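HIAXHD3 (Humicola insolens, PDB 3ZXK) cleaves arabinofuranose as a family 43 glycoside hydrolase, probably from the side chains of xylan, and has served as the scaffold for engineering in endo-xylanase activity. Local coordinates at residues A400-V412 against R491-R503. Numbering follows the deposited sequence.
Sequences AVLFRDRAAYIGV and RLGPAFAMTNSWR. With XYP (beta-D-xylopyranose), chain C.
F496 packs its ring against the hairpin formed by strands 396-403 and 406-415, and illustrates how the edge strand of one sheet closes over its partner sheet. The methyl of A408 makes a CH-pi contact over one ring face, CB lying 3.7 Å from the F496 ring centroid. L402 CD2 comes obliquely to the CD2-CE2 side of the ring, 3.6 Å from F496 CD2, and also reaches M498 CG. Backbone O of R406 lies in the ring plane at the edge, 3.4 Å from F496 CZ. Farther along, I410 CD1 meets L492 CD2 at 4.0 Å.

Polar contacts take over at the strand ends and in the loop that follows. The R406 chain, bent at chi3 (-75°), passes the rim of F496 and donates from NH1 to A497 O at 2.8 Å. This oxygen lies in the guanidinium plane, yet the donor stands well above the carbonyl plane. E474 forms a salt bridge with the same NH1, while T499 N sits over one guanidinium face. R404, extended from CG to NE, sends both terminal nitrogens to S501 O in weak bonds, the shorter being 2.9 Å from R404 NH2; its NE is bound to T506 O, and NH1 pairs with D405 OD1. T499 CG2 abuts this ion pair, and T499 OG1 accepts from S501 N in an ST turn.

Just beyond, W502 offers one ring face to a xylose, with R503 CG over the other. The arrangement is typical of a concanavalin A-like beta-sandwich, in which two antiparallel sheets pack face to face, and the loop leading from strand 490-497 to strand 509-516, in the other sheet, brings W502 to the glycan pocket.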
loop_
_atom_site.group_PDB
_atom_site.type_symbol
_atom_site.label_atom_id
_atom_site.label_comp_id
_atom_site.label_asym_id
_atom_site.label_seq_id
_atom_site.Cartn_x
_atom_site.Cartn_y
_atom_site.Cartn_z
ATOM N N ALA A 400 2.161 20.141 -5.031
ATOM C CA ALA A 400 1.565 18.869 -5.338
ATOM C C ALA A 400 2.533 18.055 -6.196
ATOM O O ALA A 400 2.927 18.478 -7.283
ATOM C CB ALA A 400 0.215 19.056 -6.042
ATOM N N VAL A 401 2.958 16.916 -5.662
ATOM C CA VAL A 401 3.956 16.099 -6.274
ATOM C C VAL A 401 3.393 14.767 -6.760
ATOM O O VAL A 401 2.541 14.123 -6.104
ATOM C CB VAL A 401 5.164 15.909 -5.311
ATOM C CG1 VAL A 401 4.714 15.287 -3.952
ATOM C CG2 VAL A 401 6.307 15.096 -5.968
ATOM N N LEU A 402 3.863 14.382 -7.944
ATOM C CA LEU A 402 3.711 13.036 -8.476
ATOM C C LEU A 402 4.932 12.301 -7.931
ATOM O O LEU A 402 6.063 12.496 -8.428
ATOM C CB LEU A 402 3.717 13.086 -10.002
ATOM C CG LEU A 402 3.568 11.666 -10.545
ATOM C CD1 LEU A 402 2.136 11.164 -10.440
ATOM C CD2 LEU A 402 4.002 11.586 -11.984
ATOM N N PHE A 403 4.720 11.528 -6.856
ATOM C CA PHE A 403 5.824 11.103 -6.010
ATOM C C PHE A 403 6.231 9.657 -6.243
ATOM O O PHE A 403 5.428 8.749 -6.155
ATOM C CB PHE A 403 5.465 11.316 -4.516
ATOM C CG PHE A 403 6.642 11.135 -3.592
ATOM C CD1 PHE A 403 7.597 12.154 -3.427
ATOM C CD2 PHE A 403 6.812 9.943 -2.890
ATOM C CE1 PHE A 403 8.701 11.961 -2.585
ATOM C CE2 PHE A 403 7.917 9.747 -2.056
ATOM C CZ PHE A 403 8.858 10.758 -1.898
ATOM N N ARG A 404 7.513 9.475 -6.520
ATOM C CA ARG A 404 8.161 8.177 -6.642
ATOM C C ARG A 404 9.655 8.477 -6.834
ATOM O O ARG A 404 10.110 9.620 -6.656
ATOM C CB ARG A 404 7.581 7.356 -7.802
ATOM C CG ARG A 404 7.655 5.863 -7.584
ATOM C CD ARG A 404 7.392 5.079 -8.859
ATOM N NE ARG A 404 7.367 3.633 -8.646
ATOM C CZ ARG A 404 8.259 2.758 -9.128
ATOM N NH1 ARG A 404 9.334 3.151 -9.811
ATOM N NH2 ARG A 404 8.067 1.456 -8.929
ATOM N N ASP A 405 10.419 7.461 -7.230
ATOM C CA ASP A 405 11.861 7.627 -7.459
ATOM C C ASP A 405 12.211 8.487 -8.695
ATOM O O ASP A 405 13.328 8.965 -8.787
ATOM C CB ASP A 405 12.563 6.270 -7.566
ATOM C CG ASP A 405 11.990 5.382 -8.658
ATOM O OD1 ASP A 405 10.776 5.455 -8.943
ATOM O OD2 ASP A 405 12.771 4.584 -9.209
ATOM N N ARG A 406 11.282 8.642 -9.639
ATOM C CA ARG A 406 11.382 9.669 -10.701
ATOM C C ARG A 406 10.151 10.530 -10.561
ATOM O O ARG A 406 9.044 10.083 -10.839
ATOM C CB ARG A 406 11.411 9.046 -12.099
ATOM C CG ARG A 406 11.818 10.040 -13.189
ATOM C CD ARG A 406 11.235 9.685 -14.537
ATOM N NE ARG A 406 11.967 8.553 -15.104
ATOM C CZ ARG A 406 11.636 7.936 -16.227
ATOM N NH1 ARG A 406 10.593 8.374 -16.941
ATOM N NH2 ARG A 406 12.363 6.906 -16.643
ATOM N N ALA A 407 10.336 11.768 -10.121
ATOM C CA ALA A 407 9.213 12.596 -9.671
ATOM C C ALA A 407 9.135 13.964 -10.366
ATOM O O ALA A 407 10.089 14.436 -10.952
ATOM C CB ALA A 407 9.304 12.768 -8.164
ATOM N N ALA A 408 7.995 14.636 -10.234
ATOM C CA ALA A 408 7.802 15.991 -10.752
ATOM C C ALA A 408 6.725 16.599 -9.901
ATOM O O ALA A 408 5.920 15.871 -9.286
ATOM C CB ALA A 408 7.353 15.980 -12.224
ATOM N N TYR A 409 6.671 17.926 -9.884
ATOM C CA TYR A 409 5.663 18.622 -9.116
ATOM C C TYR A 409 5.266 19.959 -9.715
ATOM O O TYR A 409 5.999 20.507 -10.545
ATOM C CB TYR A 409 6.080 18.796 -7.664
ATOM C CG TYR A 409 7.220 19.741 -7.306
ATOM C CD1 TYR A 409 7.057 21.149 -7.368
ATOM C CD2 TYR A 409 8.426 19.249 -6.803
ATOM C CE1 TYR A 409 8.066 22.015 -6.958
ATOM C CE2 TYR A 409 9.442 20.099 -6.382
ATOM C CZ TYR A 409 9.258 21.486 -6.487
ATOM O OH TYR A 409 10.205 22.359 -6.040
ATOM N N ILE A 410 4.085 20.443 -9.314
ATOM C CA ILE A 410 3.696 21.818 -9.568
ATOM C C ILE A 410 3.519 22.435 -8.176
ATOM O O ILE A 410 2.967 21.796 -7.255
ATOM C CB ILE A 410 2.416 21.936 -10.424
ATOM C CG1 ILE A 410 2.179 23.409 -10.796
ATOM C CG2 ILE A 410 1.219 21.288 -9.726
ATOM C CD1 ILE A 410 1.126 23.602 -11.866
ATOM N N GLY A 411 4.026 23.641 -7.978
ATOM C CA GLY A 411 3.986 24.203 -6.638
ATOM C C GLY A 411 4.302 25.661 -6.614
ATOM O O GLY A 411 4.285 26.344 -7.652
ATOM N N VAL A 412 4.555 26.141 -5.404
ATOM C CA VAL A 412 4.832 27.549 -5.173
ATOM C C VAL A 412 6.204 27.662 -4.533
ATOM O O VAL A 412 6.534 26.911 -3.603
ATOM C CB VAL A 412 3.784 28.205 -4.244
ATOM C CG1 VAL A 412 4.097 29.693 -3.975
ATOM C CG2 VAL A 412 2.383 28.065 -4.830
ATOM N N ARG A 491 -2.646 24.776 -17.772
ATOM C CA ARG A 491 -1.547 23.826 -17.925
ATOM C C ARG A 491 -0.185 24.509 -17.725
ATOM O O ARG A 491 0.047 25.607 -18.231
ATOM C CB ARG A 491 -1.663 23.199 -19.318
ATOM C CG ARG A 491 -0.479 22.382 -19.772
ATOM C CD ARG A 491 -0.384 21.015 -19.109
ATOM N NE ARG A 491 0.857 20.399 -19.565
ATOM C CZ ARG A 491 1.006 19.763 -20.728
ATOM N NH1 ARG A 491 -0.039 19.597 -21.550
ATOM N NH2 ARG A 491 2.199 19.286 -21.059
ATOM N N LEU A 492 0.725 23.842 -17.009
ATOM C CA LEU A 492 2.069 24.383 -16.804
ATOM C C LEU A 492 3.122 23.297 -16.953
ATOM O O LEU A 492 3.069 22.271 -16.291
ATOM C CB LEU A 492 2.208 25.051 -15.433
ATOM C CG LEU A 492 3.528 25.787 -15.129
ATOM C CD1 LEU A 492 3.709 26.996 -16.064
ATOM C CD2 LEU A 492 3.529 26.235 -13.670
ATOM N N GLY A 493 4.090 23.546 -17.821
ATOM C CA GLY A 493 5.218 22.652 -17.949
ATOM C C GLY A 493 4.974 21.602 -19.006
ATOM O O GLY A 493 3.869 21.489 -19.543
ATOM N N PRO A 494 6.023 20.817 -19.316
ATOM C CA PRO A 494 5.950 19.676 -20.242
ATOM C C PRO A 494 5.124 18.522 -19.666
ATOM O O PRO A 494 4.800 18.529 -18.469
ATOM C CB PRO A 494 7.421 19.281 -20.409
ATOM C CG PRO A 494 8.076 19.706 -19.141
ATOM C CD PRO A 494 7.355 20.931 -18.678
ATOM N N ALA A 495 4.774 17.542 -20.508
ATOM C CA ALA A 495 4.189 16.296 -20.002
ATOM C C ALA A 495 5.328 15.483 -19.414
ATOM O O ALA A 495 6.397 15.352 -20.030
ATOM C CB ALA A 495 3.506 15.518 -21.118
ATOM N N PHE A 496 5.122 14.940 -18.228
ATOM C CA PHE A 496 6.202 14.266 -17.520
ATOM C C PHE A 496 6.119 12.763 -17.747
ATOM O O PHE A 496 5.087 12.153 -17.455
ATOM C CB PHE A 496 6.131 14.610 -16.030
ATOM C CG PHE A 496 7.005 13.750 -15.154
ATOM C CD1 PHE A 496 8.385 13.970 -15.075
ATOM C CD2 PHE A 496 6.447 12.723 -14.400
ATOM C CE1 PHE A 496 9.176 13.183 -14.244
ATOM C CE2 PHE A 496 7.241 11.921 -13.595
ATOM C CZ PHE A 496 8.598 12.154 -13.515
ATOM N N ALA A 497 7.207 12.189 -18.266
ATOM C CA ALA A 497 7.289 10.769 -18.545
ATOM C C ALA A 497 7.600 9.992 -17.256
ATOM O O ALA A 497 8.560 10.296 -16.530
ATOM C CB ALA A 497 8.357 10.491 -19.591
ATOM N N MET A 498 6.809 8.961 -17.012
ATOM C CA MET A 498 6.864 8.202 -15.754
ATOM C C MET A 498 7.640 6.915 -15.906
ATOM O O MET A 498 7.548 6.238 -16.945
ATOM C CB MET A 498 5.456 7.898 -15.284
ATOM C CG MET A 498 4.616 9.152 -15.135
ATOM S SD MET A 498 2.860 8.825 -15.360
ATOM C CE MET A 498 2.610 7.813 -13.906
ATOM N N THR A 499 8.409 6.538 -14.876
ATOM C CA THR A 499 9.155 5.272 -14.961
ATOM C C THR A 499 8.268 4.013 -14.869
ATOM O O THR A 499 7.276 4.004 -14.133
ATOM C CB THR A 499 10.287 5.194 -13.918
ATOM O OG1 THR A 499 11.063 4.017 -14.177
ATOM C CG2 THR A 499 9.722 5.182 -12.501
ATOM N N ASN A 500 8.636 2.959 -15.618
ATOM C CA ASN A 500 8.004 1.624 -15.487
ATOM C C ASN A 500 8.817 0.649 -14.642
ATOM O O ASN A 500 8.425 -0.514 -14.507
ATOM C CB ASN A 500 7.756 0.979 -16.856
ATOM C CG ASN A 500 6.720 1.718 -17.657
ATOM O OD1 ASN A 500 5.669 2.118 -17.125
ATOM N ND2 ASN A 500 7.021 1.943 -18.944
ATOM N N SER A 501 9.926 1.114 -14.060
ATOM C CA SER A 501 10.774 0.262 -13.251
ATOM C C SER A 501 10.026 -0.233 -12.013
ATOM O O SER A 501 9.231 0.506 -11.408
ATOM C CB SER A 501 11.992 1.042 -12.789
ATOM O OG SER A 501 12.808 0.242 -11.942
ATOM N N TRP A 502 10.326 -1.459 -11.629
ATOM C CA TRP A 502 9.764 -2.070 -10.432
ATOM C C TRP A 502 10.617 -1.896 -9.219
ATOM O O TRP A 502 10.166 -2.187 -8.140
ATOM C CB TRP A 502 9.479 -3.550 -10.680
ATOM C CG TRP A 502 10.685 -4.376 -11.032
ATOM C CD1 TRP A 502 11.116 -4.762 -12.293
ATOM C CD2 TRP A 502 11.652 -4.976 -10.098
ATOM N NE1 TRP A 502 12.269 -5.523 -12.208
ATOM C CE2 TRP A 502 12.636 -5.690 -10.916
ATOM C CE3 TRP A 502 11.792 -4.992 -8.708
ATOM C CZ2 TRP A 502 13.694 -6.399 -10.345
ATOM C CZ3 TRP A 502 12.867 -5.686 -8.149
ATOM C CH2 TRP A 502 13.794 -6.374 -8.948
ATOM N N ARG A 503 11.852 -1.409 -9.358
ATOM C CA ARG A 503 12.796 -1.448 -8.232
ATOM C C ARG A 503 12.411 -0.687 -6.956
ATOM O O ARG A 503 12.729 -1.138 -5.852
ATOM C CB ARG A 503 14.213 -1.097 -8.698
ATOM C CG ARG A 503 14.741 -2.089 -9.733
ATOM C CD ARG A 503 16.245 -2.037 -9.923
ATOM N NE ARG A 503 16.673 -3.026 -10.913
ATOM C CZ ARG A 503 17.016 -4.286 -10.643
ATOM N NH1 ARG A 503 16.993 -4.742 -9.398
ATOM N NH2 ARG A 503 17.393 -5.097 -11.629
HETATM O O1 XYP C . 12.599 -10.419 -14.097
HETATM C C1 XYP C . 12.203 -10.632 -12.737
HETATM C C2 XYP C . 13.336 -11.244 -11.903
HETATM C C3 XYP C . 12.832 -11.492 -10.481
HETATM C C4 XYP C . 12.350 -10.171 -9.885
HETATM C C5 XYP C . 11.341 -9.478 -10.815
HETATM O O2 XYP C . 13.800 -12.472 -12.471
HETATM O O3 XYP C . 13.859 -12.059 -9.652
HETATM O O4 XYP C . 11.793 -10.414 -8.583
HETATM O O5 XYP C . 11.829 -9.374 -12.164
#